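Local coordinates for Hydrogenase/urease nickel incorporation protein HypB (Helicobacter pylori, PDB 4LPS) that is a nickel-binding GTPase with low intrinsic activity, required to insert nickel during maturation of [NiFe] hydrogenase and also needed for maturation of urease, at residues A[72-78]-A[129-135]; A[64-68]-A[92-96]; A[139-144]-A[169-173]; A[54-59]-A[156-161]. Residues are numbered along the deposited sequence.

Interaction 1. Residues A[72-78]-A[129-135]. With MG (magnesium ion), chain C.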
loop_
_atom_site.group_PDB
_atom_site.type_symbol
_atom_site.label_atom_id
_atom_site.label_comp_id
_atom_site.label_asym_id
_atom_site.label_seq_id
_atom_site.Cartn_x
_atom_site.Cartn_y
_atom_site.Cartn_z
ATOM N N PHE A 72 -5.548 -14.386 5.273
ATOM C CA PHE A 72 -5.440 -13.096 4.603
ATOM C C PHE A 72 -5.547 -13.290 3.095
ATOM O O PHE A 72 -4.559 -13.594 2.421
ATOM C CB PHE A 72 -4.127 -12.403 4.969
ATOM C CG PHE A 72 -4.053 -10.972 4.525
ATOM C CD1 PHE A 72 -4.914 -10.024 5.056
ATOM C CD2 PHE A 72 -3.117 -10.574 3.584
ATOM C CE1 PHE A 72 -4.846 -8.702 4.651
ATOM C CE2 PHE A 72 -3.042 -9.255 3.172
ATOM C CZ PHE A 72 -3.908 -8.317 3.707
ATOM N N LYS A 73 -6.759 -13.105 2.582
ATOM C CA LYS A 73 -7.079 -13.405 1.192
ATOM C C LYS A 73 -7.091 -12.137 0.354
ATOM O O LYS A 73 -7.935 -11.262 0.554
ATOM C CB LYS A 73 -8.437 -14.097 1.097
ATOM C CG LYS A 73 -8.557 -15.355 1.940
ATOM C CD LYS A 73 -10.013 -15.762 2.078
ATOM C CE LYS A 73 -10.177 -16.852 3.122
ATOM N NZ LYS A 73 -11.613 -17.142 3.394
ATOM N N PHE A 74 -6.151 -12.034 -0.579
ATOM C CA PHE A 74 -6.021 -10.825 -1.379
ATOM C C PHE A 74 -5.518 -11.083 -2.795
ATOM O O PHE A 74 -4.913 -12.119 -3.078
ATOM C CB PHE A 74 -5.090 -9.833 -0.675
ATOM C CG PHE A 74 -3.651 -10.261 -0.653
ATOM C CD1 PHE A 74 -3.208 -11.190 0.275
ATOM C CD2 PHE A 74 -2.740 -9.733 -1.555
ATOM C CE1 PHE A 74 -1.886 -11.586 0.306
ATOM C CE2 PHE A 74 -1.414 -10.127 -1.531
ATOM C CZ PHE A 74 -0.986 -11.054 -0.600
ATOM N N CYS A 75 -5.787 -10.128 -3.678
ATOM C CA CYS A 75 -5.190 -10.098 -5.007
ATOM C C CYS A 75 -4.531 -8.732 -5.180
ATOM O O CYS A 75 -4.790 -7.811 -4.401
ATOM C CB CYS A 75 -6.232 -10.378 -6.095
ATOM S SG CYS A 75 -7.640 -9.269 -6.105
ATOM N N VAL A 76 -3.673 -8.595 -6.183
ATOM C CA VAL A 76 -2.834 -7.408 -6.271
ATOM C C VAL A 76 -2.915 -6.705 -7.624
ATOM O O VAL A 76 -2.957 -7.345 -8.678
ATOM C CB VAL A 76 -1.352 -7.762 -5.973
ATOM C CG1 VAL A 76 -0.464 -6.530 -6.080
ATOM C CG2 VAL A 76 -1.216 -8.380 -4.591
ATOM N N VAL A 77 -2.963 -5.380 -7.575
ATOM C CA VAL A 77 -2.741 -4.554 -8.751
ATOM C C VAL A 77 -1.379 -3.873 -8.608
ATOM O O VAL A 77 -1.150 -3.123 -7.655
ATOM C CB VAL A 77 -3.852 -3.501 -8.926
ATOM C CG1 VAL A 77 -3.419 -2.436 -9.908
ATOM C CG2 VAL A 77 -5.145 -4.160 -9.390
ATOM N N GLU A 78 -0.476 -4.145 -9.548
ATOM C CA GLU A 78 0.898 -3.649 -9.469
ATOM C C GLU A 78 1.121 -2.463 -10.386
ATOM O O GLU A 78 0.788 -2.521 -11.571
ATOM C CB GLU A 78 1.895 -4.754 -9.832
ATOM C CG GLU A 78 2.241 -5.699 -8.698
ATOM C CD GLU A 78 3.137 -5.061 -7.661
ATOM O OE1 GLU A 78 3.330 -5.678 -6.596
ATOM O OE2 GLU A 78 3.654 -3.949 -7.908
ATOM N N SER A 129 -11.310 -12.956 -2.882
ATOM C CA SER A 129 -10.494 -12.031 -2.099
ATOM C C SER A 129 -11.311 -11.170 -1.138
ATOM O O SER A 129 -12.402 -10.703 -1.476
ATOM C CB SER A 129 -9.684 -11.121 -3.031
ATOM O OG SER A 129 -8.838 -11.875 -3.883
ATOM N N ASP A 130 -10.769 -10.970 0.061
ATOM C CA ASP A 130 -11.308 -10.002 1.007
ATOM C C ASP A 130 -10.641 -8.652 0.806
ATOM O O ASP A 130 -11.198 -7.606 1.142
ATOM C CB ASP A 130 -11.110 -10.481 2.447
ATOM C CG ASP A 130 -11.944 -11.697 2.774
ATOM O OD1 ASP A 130 -13.071 -11.797 2.250
ATOM O OD2 ASP A 130 -11.474 -12.554 3.552
ATOM N N PHE A 131 -9.439 -8.688 0.247
ATOM C CA PHE A 131 -8.653 -7.483 0.048
ATOM C C PHE A 131 -8.210 -7.360 -1.402
ATOM O O PHE A 131 -7.836 -8.346 -2.035
ATOM C CB PHE A 131 -7.418 -7.475 0.958
ATOM C CG PHE A 131 -7.735 -7.477 2.430
ATOM C CD1 PHE A 131 -8.018 -8.661 3.096
ATOM C CD2 PHE A 131 -7.728 -6.292 3.150
ATOM C CE1 PHE A 131 -8.300 -8.658 4.455
ATOM C CE2 PHE A 131 -8.008 -6.282 4.507
ATOM C CZ PHE A 131 -8.295 -7.465 5.159
ATOM N N LEU A 132 -8.267 -6.141 -1.926
ATOM C CA LEU A 132 -7.599 -5.829 -3.179
ATOM C C LEU A 132 -6.492 -4.851 -2.851
ATOM O O LEU A 132 -6.742 -3.769 -2.320
ATOM C CB LEU A 132 -8.570 -5.246 -4.212
ATOM C CG LEU A 132 -7.917 -4.648 -5.463
ATOM C CD1 LEU A 132 -7.364 -5.736 -6.368
ATOM C CD2 LEU A 132 -8.904 -3.781 -6.229
ATOM N N ILE A 133 -5.263 -5.237 -3.166
ATOM C CA ILE A 133 -4.112 -4.447 -2.771
ATOM C C ILE A 133 -3.460 -3.775 -3.970
ATOM O O ILE A 133 -3.083 -4.431 -4.944
ATOM C CB ILE A 133 -3.075 -5.317 -2.025
ATOM C CG1 ILE A 133 -3.682 -5.843 -0.718
ATOM C CG2 ILE A 133 -1.804 -4.527 -1.745
ATOM C CD1 ILE A 133 -2.711 -6.604 0.175
ATOM N N ILE A 134 -3.360 -2.456 -3.894
ATOM C CA ILE A 134 -2.690 -1.666 -4.912
ATOM C C ILE A 134 -1.273 -1.336 -4.460
ATOM O O ILE A 134 -1.083 -0.656 -3.448
ATOM C CB ILE A 134 -3.463 -0.359 -5.208
ATOM C CG1 ILE A 134 -4.878 -0.680 -5.698
ATOM C CG2 ILE A 134 -2.726 0.494 -6.229
ATOM C CD1 ILE A 134 -5.801 0.520 -5.736
ATOM N N GLU A 135 -0.277 -1.840 -5.184
ATOM C CA GLU A 135 1.095 -1.407 -4.952
ATOM C C GLU A 135 1.439 -0.308 -5.942
ATOM O O GLU A 135 1.598 -0.554 -7.138
ATOM C CB GLU A 135 2.092 -2.568 -5.057
ATOM C CG GLU A 135 3.504 -2.148 -4.639
ATOM C CD GLU A 135 4.557 -3.216 -4.850
ATOM O OE1 GLU A 135 5.656 -2.877 -5.340
ATOM O OE2 GLU A 135 4.295 -4.391 -4.526
HETATM MG MG MG C . 7.936 -3.545 -5.871
HETATM O O HOH W 1 -8.883 -12.234 4.404
HETATM O O HOH W 2 10.049 -4.269 -6.244
#

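Interaction 2. Residues A[64-68]-A[92-96]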
loop_
_atom_site.group_PDB
_atom_site.type_symbol
_atom_site.label_atom_id
_atom_site.label_comp_id
_atom_site.label_asym_id
_atom_site.label_seq_id
_atom_site.Cartn_x
_atom_site.Cartn_y
_atom_site.Cartn_z
ATOM N N GLU A 64 4.647 -10.490 -0.541
ATOM C CA GLU A 64 5.083 -11.884 -0.622
ATOM C C GLU A 64 4.949 -12.575 0.732
ATOM O O GLU A 64 4.506 -13.721 0.815
ATOM C CB GLU A 64 6.532 -11.977 -1.112
ATOM C CG GLU A 64 6.735 -11.688 -2.595
ATOM C CD GLU A 64 8.204 -11.637 -2.979
ATOM O OE1 GLU A 64 8.995 -11.022 -2.232
ATOM O OE2 GLU A 64 8.571 -12.217 -4.023
ATOM N N ASN A 65 5.332 -11.866 1.789
ATOM C CA ASN A 65 5.245 -12.397 3.146
ATOM C C ASN A 65 3.807 -12.479 3.661
ATOM O O ASN A 65 3.467 -13.376 4.433
ATOM C CB ASN A 65 6.095 -11.549 4.094
ATOM C CG ASN A 65 7.583 -11.770 3.898
ATOM O OD1 ASN A 65 8.014 -12.858 3.517
ATOM N ND2 ASN A 65 8.377 -10.730 4.141
ATOM N N LEU A 66 2.964 -11.540 3.238
ATOM C CA LEU A 66 1.556 -11.544 3.634
ATOM C C LEU A 66 0.809 -12.737 3.033
ATOM O O LEU A 66 -0.157 -13.234 3.611
ATOM C CB LEU A 66 0.874 -10.236 3.224
ATOM C CG LEU A 66 1.113 -9.010 4.112
ATOM C CD1 LEU A 66 0.490 -7.768 3.485
ATOM C CD2 LEU A 66 0.557 -9.243 5.506
ATOM N N ALA A 67 1.258 -13.186 1.867
ATOM C CA ALA A 67 0.660 -14.338 1.200
ATOM C C ALA A 67 0.774 -15.626 2.015
ATOM O O ALA A 67 0.088 -16.609 1.728
ATOM C CB ALA A 67 1.298 -14.532 -0.159
ATOM N N ASP A 68 1.641 -15.624 3.024
ATOM C CA ASP A 68 1.828 -16.798 3.867
ATOM C C ASP A 68 0.740 -16.938 4.927
ATOM O O ASP A 68 0.641 -17.973 5.586
ATOM C CB ASP A 68 3.205 -16.762 4.533
ATOM C CG ASP A 68 4.339 -16.886 3.533
ATOM O OD1 ASP A 68 4.130 -17.516 2.475
ATOM O OD2 ASP A 68 5.442 -16.364 3.807
ATOM N N LYS A 92 4.498 -16.025 -8.591
ATOM C CA LYS A 92 5.348 -17.138 -8.168
ATOM C C LYS A 92 4.957 -17.635 -6.769
ATOM O O LYS A 92 5.194 -18.794 -6.422
ATOM C CB LYS A 92 6.823 -16.713 -8.202
ATOM C CG LYS A 92 7.823 -17.730 -7.646
ATOM C CD LYS A 92 7.754 -19.066 -8.380
ATOM C CE LYS A 92 8.864 -20.012 -7.929
ATOM N NZ LYS A 92 10.147 -19.741 -8.632
ATOM N N LYS A 93 4.346 -16.757 -5.975
ATOM C CA LYS A 93 3.917 -17.108 -4.622
ATOM C C LYS A 93 2.442 -17.500 -4.522
ATOM O O LYS A 93 1.930 -17.710 -3.421
ATOM C CB LYS A 93 4.197 -15.947 -3.664
ATOM C CG LYS A 93 5.672 -15.719 -3.378
ATOM C CD LYS A 93 6.126 -16.590 -2.216
ATOM C CE LYS A 93 5.395 -16.212 -0.943
ATOM N NZ LYS A 93 5.759 -17.081 0.208
ATOM N N GLY A 94 1.759 -17.603 -5.659
ATOM C CA GLY A 94 0.362 -18.003 -5.655
ATOM C C GLY A 94 -0.638 -16.868 -5.511
ATOM O O GLY A 94 -1.832 -17.108 -5.315
ATOM N N VAL A 95 -0.160 -15.633 -5.627
ATOM C CA VAL A 95 -1.031 -14.467 -5.527
ATOM C C VAL A 95 -1.483 -13.992 -6.897
ATOM O O VAL A 95 -0.659 -13.743 -7.778
ATOM C CB VAL A 95 -0.331 -13.294 -4.816
ATOM C CG1 VAL A 95 -1.280 -12.103 -4.688
ATOM C CG2 VAL A 95 0.186 -13.730 -3.462
ATOM N N SER A 96 -2.796 -13.894 -7.084
ATOM C CA SER A 96 -3.333 -13.318 -8.306
ATOM C C SER A 96 -2.945 -11.851 -8.358
ATOM O O SER A 96 -3.311 -11.068 -7.482
ATOM C CB SER A 96 -4.851 -13.476 -8.378
ATOM O OG SER A 96 -5.224 -14.842 -8.433
#

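Interaction 3. Residues A[139-144]-A[169-173]. With NI (nickel (II) ion), chain F.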
loop_
_atom_site.group_PDB
_atom_site.type_symbol
_atom_site.label_atom_id
_atom_site.label_comp_id
_atom_site.label_asym_id
_atom_site.label_seq_id
_atom_site.Cartn_x
_atom_site.Cartn_y
_atom_site.Cartn_z
ATOM N N ASN A 139 7.566 6.158 -5.540
ATOM C CA ASN A 139 7.539 7.617 -5.604
ATOM C C ASN A 139 6.966 8.154 -4.295
ATOM O O ASN A 139 5.863 7.774 -3.898
ATOM C CB ASN A 139 6.708 8.089 -6.803
ATOM C CG ASN A 139 6.777 9.593 -7.015
ATOM O OD1 ASN A 139 7.382 10.322 -6.230
ATOM N ND2 ASN A 139 6.175 10.058 -8.100
ATOM N N LEU A 140 7.718 9.009 -3.608
ATOM C CA LEU A 140 7.245 9.572 -2.347
ATOM C C LEU A 140 6.495 10.889 -2.530
ATOM O O LEU A 140 6.167 11.553 -1.548
ATOM C CB LEU A 140 8.413 9.789 -1.380
ATOM C CG LEU A 140 8.649 8.713 -0.320
ATOM C CD1 LEU A 140 9.669 9.182 0.714
ATOM C CD2 LEU A 140 7.347 8.336 0.355
ATOM N N VAL A 141 6.230 11.275 -3.776
ATOM C CA VAL A 141 5.585 12.562 -4.032
ATOM C C VAL A 141 4.233 12.404 -4.722
ATOM O O VAL A 141 3.190 12.471 -4.074
ATOM C CB VAL A 141 6.476 13.478 -4.891
ATOM C CG1 VAL A 141 5.820 14.846 -5.069
ATOM C CG2 VAL A 141 7.841 13.638 -4.243
ATOM N N CYS A 142 4.261 12.198 -6.036
ATOM C CA CYS A 142 3.067 12.295 -6.878
ATOM C C CYS A 142 1.884 11.369 -6.542
ATOM O O CYS A 142 0.735 11.776 -6.717
ATOM C CB CYS A 142 3.464 12.069 -8.337
ATOM S SG CYS A 142 4.725 13.219 -8.922
ATOM N N PRO A 143 2.140 10.130 -6.075
ATOM C CA PRO A 143 0.946 9.335 -5.757
ATOM C C PRO A 143 0.123 9.890 -4.589
ATOM O O PRO A 143 -1.031 9.497 -4.426
ATOM C CB PRO A 143 1.522 7.953 -5.414
ATOM C CG PRO A 143 2.862 7.922 -6.071
ATOM C CD PRO A 143 3.371 9.323 -5.982
ATOM N N SER A 144 0.695 10.807 -3.811
ATOM C CA SER A 144 -0.039 11.452 -2.725
ATOM C C SER A 144 -1.152 12.378 -3.224
ATOM O O SER A 144 -1.965 12.861 -2.434
ATOM C CB SER A 144 0.922 12.242 -1.832
ATOM O OG SER A 144 1.357 13.431 -2.467
ATOM N N TYR A 169 8.773 14.898 3.015
ATOM C CA TYR A 169 7.674 14.579 2.114
ATOM C C TYR A 169 6.347 14.602 2.874
ATOM O O TYR A 169 5.647 13.589 2.941
ATOM C CB TYR A 169 7.913 13.220 1.449
ATOM C CG TYR A 169 9.202 13.182 0.658
ATOM C CD1 TYR A 169 10.416 12.906 1.280
ATOM C CD2 TYR A 169 9.216 13.479 -0.697
ATOM C CE1 TYR A 169 11.598 12.887 0.569
ATOM C CE2 TYR A 169 10.396 13.465 -1.418
ATOM C CZ TYR A 169 11.581 13.170 -0.780
ATOM O OH TYR A 169 12.756 13.159 -1.497
ATOM N N PRO A 170 5.998 15.769 3.450
ATOM C CA PRO A 170 4.847 15.874 4.352
ATOM C C PRO A 170 3.510 15.520 3.705
ATOM O O PRO A 170 2.656 14.961 4.394
ATOM C CB PRO A 170 4.872 17.348 4.779
ATOM C CG PRO A 170 5.572 18.051 3.677
ATOM C CD PRO A 170 6.614 17.086 3.204
ATOM N N THR A 171 3.329 15.827 2.421
ATOM C CA THR A 171 2.046 15.578 1.764
ATOM C C THR A 171 1.781 14.081 1.622
ATOM O O THR A 171 0.644 13.629 1.764
ATOM C CB THR A 171 1.979 16.253 0.371
ATOM O OG1 THR A 171 2.096 17.675 0.518
ATOM C CG2 THR A 171 0.667 15.939 -0.329
ATOM N N MET A 172 2.828 13.306 1.364
ATOM C CA MET A 172 2.670 11.856 1.312
ATOM C C MET A 172 2.277 11.284 2.672
ATOM O O MET A 172 1.354 10.477 2.771
ATOM C CB MET A 172 3.948 11.186 0.808
ATOM C CG MET A 172 3.887 9.666 0.834
ATOM S SD MET A 172 2.623 8.932 -0.231
ATOM C CE MET A 172 3.348 9.182 -1.849
ATOM N N PHE A 173 2.985 11.692 3.716
ATOM C CA PHE A 173 2.747 11.137 5.043
ATOM C C PHE A 173 1.446 11.641 5.680
ATOM O O PHE A 173 0.897 10.984 6.564
ATOM C CB PHE A 173 3.943 11.424 5.952
ATOM C CG PHE A 173 5.142 10.570 5.649
ATOM C CD1 PHE A 173 5.231 9.281 6.154
ATOM C CD2 PHE A 173 6.166 11.038 4.835
ATOM C CE1 PHE A 173 6.328 8.479 5.875
ATOM C CE2 PHE A 173 7.265 10.242 4.550
ATOM C CZ PHE A 173 7.346 8.963 5.068
HETATM NI NI NI F . 6.083 12.820 -10.516
HETATM O O HOH W 3 5.319 14.338 -0.428
#

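Interaction 4. Residues A[54-59]-A[156-161]. With GDP (guanosine-5'-diphosphate), chain D; PO4 (phosphate ion), chain E.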
loop_
_atom_site.group_PDB
_atom_site.type_symbol
_atom_site.label_atom_id
_atom_site.label_comp_id
_atom_site.label_asym_id
_atom_site.label_seq_id
_atom_site.Cartn_x
_atom_site.Cartn_y
_atom_site.Cartn_z
ATOM N N SER A 54 8.924 5.048 -1.421
ATOM C CA SER A 54 10.020 5.212 -2.364
ATOM C C SER A 54 10.256 3.889 -3.080
ATOM O O SER A 54 9.827 2.840 -2.597
ATOM C CB SER A 54 11.300 5.655 -1.652
ATOM O OG SER A 54 11.094 6.822 -0.883
ATOM N N PRO A 55 10.910 3.931 -4.251
ATOM C CA PRO A 55 11.356 2.660 -4.830
ATOM C C PRO A 55 12.227 1.873 -3.846
ATOM O O PRO A 55 13.133 2.452 -3.238
ATOM C CB PRO A 55 12.167 3.094 -6.056
ATOM C CG PRO A 55 11.637 4.456 -6.397
ATOM C CD PRO A 55 11.284 5.086 -5.085
ATOM N N GLY A 56 11.944 0.585 -3.682
ATOM C CA GLY A 56 12.779 -0.279 -2.862
ATOM C C GLY A 56 12.562 -0.263 -1.358
ATOM O O GLY A 56 13.368 -0.821 -0.618
ATOM N N SER A 57 11.482 0.359 -0.894
ATOM C CA SER A 57 11.190 0.383 0.539
ATOM C C SER A 57 10.756 -0.981 1.091
ATOM O O SER A 57 10.746 -1.179 2.306
ATOM C CB SER A 57 10.120 1.431 0.847
ATOM O OG SER A 57 10.605 2.737 0.588
ATOM N N GLY A 58 10.405 -1.917 0.211
ATOM C CA GLY A 58 10.016 -3.249 0.646
ATOM C C GLY A 58 8.565 -3.651 0.432
ATOM O O GLY A 58 8.083 -4.572 1.091
ATOM N N LYS A 59 7.868 -2.971 -0.475
ATOM C CA LYS A 59 6.456 -3.258 -0.748
ATOM C C LYS A 59 6.188 -4.679 -1.255
ATOM O O LYS A 59 5.355 -5.395 -0.696
ATOM C CB LYS A 59 5.893 -2.252 -1.758
ATOM C CG LYS A 59 5.916 -0.809 -1.284
ATOM C CD LYS A 59 5.199 0.108 -2.267
ATOM C CE LYS A 59 5.939 0.211 -3.594
ATOM N NZ LYS A 59 7.388 0.517 -3.419
ATOM N N LEU A 156 5.103 3.229 3.383
ATOM C CA LEU A 156 6.308 2.630 3.942
ATOM C C LEU A 156 7.457 3.625 3.940
ATOM O O LEU A 156 7.689 4.323 2.952
ATOM C CB LEU A 156 6.724 1.371 3.171
ATOM C CG LEU A 156 5.951 0.064 3.368
ATOM C CD1 LEU A 156 4.572 0.101 2.721
ATOM C CD2 LEU A 156 6.764 -1.099 2.820
ATOM N N LEU A 157 8.147 3.711 5.070
ATOM C CA LEU A 157 9.420 4.415 5.142
ATOM C C LEU A 157 10.470 3.415 5.599
ATOM O O LEU A 157 10.410 2.920 6.726
ATOM C CB LEU A 157 9.348 5.606 6.102
ATOM C CG LEU A 157 10.681 6.291 6.418
ATOM C CD1 LEU A 157 11.340 6.798 5.146
ATOM C CD2 LEU A 157 10.501 7.427 7.420
ATOM N N SER A 158 11.425 3.107 4.728
ATOM C CA SER A 158 12.425 2.106 5.063
ATOM C C SER A 158 13.562 2.754 5.831
ATOM O O SER A 158 13.891 3.921 5.604
ATOM C CB SER A 158 12.948 1.399 3.810
ATOM O OG SER A 158 13.993 2.124 3.196
ATOM N N VAL A 159 14.122 2.001 6.775
ATOM C CA VAL A 159 15.201 2.490 7.626
ATOM C C VAL A 159 16.374 3.080 6.827
ATOM O O VAL A 159 16.857 4.160 7.169
ATOM C CB VAL A 159 15.717 1.368 8.570
ATOM C CG1 VAL A 159 17.090 1.702 9.126
ATOM C CG2 VAL A 159 14.735 1.146 9.706
ATOM N N PRO A 160 16.836 2.392 5.761
ATOM C CA PRO A 160 17.963 2.972 5.017
ATOM C C PRO A 160 17.687 4.328 4.358
ATOM O O PRO A 160 18.653 5.014 4.020
ATOM C CB PRO A 160 18.257 1.915 3.947
ATOM C CG PRO A 160 17.736 0.642 4.516
ATOM C CD PRO A 160 16.506 1.041 5.262
ATOM N N GLU A 161 16.422 4.703 4.168
ATOM C CA GLU A 161 16.101 5.988 3.539
ATOM C C GLU A 161 16.437 7.179 4.434
ATOM O O GLU A 161 16.696 8.276 3.941
ATOM C CB GLU A 161 14.618 6.055 3.156
ATOM C CG GLU A 161 14.187 5.053 2.095
ATOM C CD GLU A 161 12.682 5.002 1.913
ATOM O OE1 GLU A 161 12.055 6.078 1.793
ATOM O OE2 GLU A 161 12.125 3.884 1.895
HETATM P PB GDP D . 9.832 -2.510 -3.338
HETATM O O1B GDP D . 10.633 -2.056 -4.533
HETATM O O2B GDP D . 8.698 -3.403 -3.771
HETATM O O3B GDP D . 9.242 -1.322 -2.619
HETATM O O3A GDP D . 10.795 -3.285 -2.315
HETATM P PA GDP D . 11.389 -4.757 -2.599
HETATM O O1A GDP D . 10.433 -5.806 -2.092
HETATM O O2A GDP D . 11.709 -4.968 -4.057
HETATM O "O5'" GDP D . 12.702 -4.764 -1.687
HETATM C "C5'" GDP D . 13.906 -4.149 -2.141
HETATM C "C4'" GDP D . 15.077 -4.769 -1.395
HETATM O "O4'" GDP D . 14.873 -4.640 0.012
HETATM C "C3'" GDP D . 15.173 -6.256 -1.683
HETATM O "O3'" GDP D . 16.558 -6.588 -1.815
HETATM C "C2'" GDP D . 14.628 -6.935 -0.448
HETATM O "O2'" GDP D . 15.299 -8.173 -0.217
HETATM C "C1'" GDP D . 14.967 -5.927 0.633
HETATM N N9 GDP D . 14.039 -5.976 1.785
HETATM C C8 GDP D . 12.692 -5.963 1.771
HETATM N N7 GDP D . 12.204 -5.993 3.037
HETATM C C5 GDP D . 13.254 -6.010 3.883
HETATM C C6 GDP D . 13.463 -6.040 5.350
HETATM O O6 GDP D . 12.495 -6.057 6.136
HETATM N N1 GDP D . 14.720 -6.046 5.811
HETATM C C2 GDP D . 15.784 -6.028 4.985
HETATM N N2 GDP D . 17.031 -6.037 5.513
HETATM N N3 GDP D . 15.668 -6.000 3.636
HETATM C C4 GDP D . 14.455 -5.990 3.046
HETATM P P PO4 E . 8.861 -0.166 -6.710
HETATM O O1 PO4 E . 7.633 0.304 -7.447
HETATM O O2 PO4 E . 8.758 -1.654 -6.493
HETATM O O3 PO4 E . 10.087 0.142 -7.529
HETATM O O4 PO4 E . 8.946 0.539 -5.382
HETATM O O HOH W 4 9.585 5.577 1.367
HETATM O O HOH W 5 13.998 2.778 -0.712
#

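Interaction 1. Residues A[72-78]-A[129-135]
Two neighbouring strands, 74-78 and 131-135, run parallel and cross at -24°, with axes 4.7 Å apart. Lys73 O opens the ladder by accepting from two amides, Asp130 N (2.9 Å) and Phe131 N (3.0 Å). Cys75 N then donates to Phe131 O (3.2 Å), Cys75 O accepts from Ile133 N (2.9 Å), Val77 N donates to Ile133 O (2.8 Å) and Val77 O accepts from Glu135 N (2.9 Å). The alternate residues Val76 and Glu78 turn their backbone groups to strand 97-101 and the loop before it, bonding Ser96, His98 and Ile100. At the open end a water accepts from Lys73 N (2.9 Å) and donates to Asp130 OD2 (2.7 Å), while Ser129 OG is held by Ala125 O. Phe74, Val76, Phe131 and Ile133 share one face, where Ile133 CD1 lies 3.6 Å from Phe74 CD2. Helix 59-66 packs on Ile133, helix 218-234 on Phe131, and Val95 on Phe74 and Val76. On the other, Cys75 SG meets Leu132 CD1 at 3.6 Å. Glu78 OE1 and Glu135 OE2 approach to 2.6 Å, and Glu135 OE1 binds magnesium at 2.4 Å, joined in the metal site by Thr60 and Asp86. A hydrophobic strand ending in an acidic residue at the magnesium is consistent with a Walker B-type strand of the P-loop NTPase fold.

Interaction 2. Residues A[64-68]-A[92-96]
Lys93 does most of the reaching between the C-terminal end of helix 59-66 and the loop that leads to strand 97-101. Its first three side-chain torsions are all m (-70°, -87°, -63°), so the chain curls instead of extending, and only the last torsion is t. The curl lays Lys93 CE 3.2 Å from Glu64 O and sets Lys93 NZ 2.8 Å from Asp68 OD1, a hydrogen-bonded salt bridge. Asp68, in the m rotamer, has its amide bonded back to Asn65 O (3.2 Å between Asp68 N and Asn65 O). Glu64 meets the lysine through methylenes, Glu64 CG lying 4.2 Å from Lys93 CG, while its carboxylate forms a salt bridge with Arg89 of the GDP pocket. Beside these polar groups, Ala67 points toward the loop 92-96 and its CB touches Val95 CG2 at 3.6 Å. Val95 adopts the t rotamer, and its side chain also packs on Phe74 and Val76 of strand 74-80, so the small apolar patch adjoins the sheet. Gly94, at phi 89°, is the C-prime residue of the Schellman motif closing helix 85-91, a turn that places Lys93 and Val95 facing the same partner segment. With only 207 Å² buried, the chemistry is that of a modest surface junction: an exposed ion pair beside one alanine-valine touch joins a helix end to a loop.

Interaction 3. Residues A[139-144]-A[169-173]
Met172 and Leu140 are the two chief bumps of this contact. The t, p, p side chain of Met172 bends back so that CE drops into a hollow of loop 139-144, 3.5 Å from Asn139 O, 3.9 Å from Ser144 CB and 4.1 Å from Pro143 CD. Leu140 bulges the other way, into the notch between Tyr169 and Met172: its CD2 lies 3.7 Å from Met172 CG, and its CD1 rests over the Tyr169 ring in a CH-pi contact, 4.1 Å from the centroid. Val141 CG2 meets the edge of that ring, 3.8 Å from Tyr169 CD2. Farther along, Ser144 fits against the helix, with OG 3.4 Å from Thr171 CG2. No direct hydrogen bond crosses the contact; a water fills the gap, donating to Leu140 O (3.1 Å) and accepting from Met172 N (3.2 Å). Cys142 points away from helix 170-174, and its SG binds nickel at 2.1 Å. The Asx turn at Asn139 and the 3-10 segment beginning at Cys142 belong to the loop of the HypB metal site, which Cys106 shares.

Interaction 4. Residues A[54-59]-A[156-161]
Leu156, on strand 152-158 between strands 47-52 and 178-182, turns its side chain to the loop 54-59: its CD2 lies 3.9 Å from both Gly58 C and Lys59 N. Leu156 O accepts from a water (2.8 Å) that also receives Ser54 N (2.9 Å) and donates to Glu161 OE1 (2.6 Å). Leu157 points away. Ser158 packs its CB 3.7 Å from Ser57 O, and its own N and OG donate to Glu161 OE2 at 3.0 and 2.9 Å. Val159 and Pro160 carry the chain round a short 3-10 turn, bringing Glu161 back over the loop. There each carboxylate oxygen takes one serine of the loop: Ser54 OG donates to Glu161 OE1 (2.9 Å), and Ser57 OG makes a very short bond to Glu161 OE2 (2.3 Å), in addition to the bonds from Ser158. On its far side the loop wraps the beta-phosphate of GDP, Gly58 N, Lys59 N and Lys59 NZ donating to GDP O3B at 3.1, 3.0 and 2.7 Å. Lys59 NZ also holds a phosphate ion through O4 (2.5 Å). This is the P-loop, or Walker A motif, a phosphate-binding turn running from strand 47-52 into helix 59-66.

Interactions 1 and 2 lie side by side, their centres 10 Å apart: Val76 N probably hydrogen-bonds Ser96 O (2.8 Å), and Val95 CG1 packs on Phe74 CE2 (3.7 Å). Interaction 1 meets interaction 4 beside the magnesium site, where Glu135 CD lies 3.5 Å from Lys59 CB; the Glu135 side chain is about 3 Å from GDP, that of Glu64 in interaction 2 about 5 Å. Interaction 4 also borders interaction 3, with Leu140 CG 3.1 Å from Ser54 OG, so the nickel-bearing loop directly adjoins the P-loop although the Ser54 side chain and nickel are about 12 Å apart. Interactions 2 and 3 are separate, about 17 Å between nearest atoms.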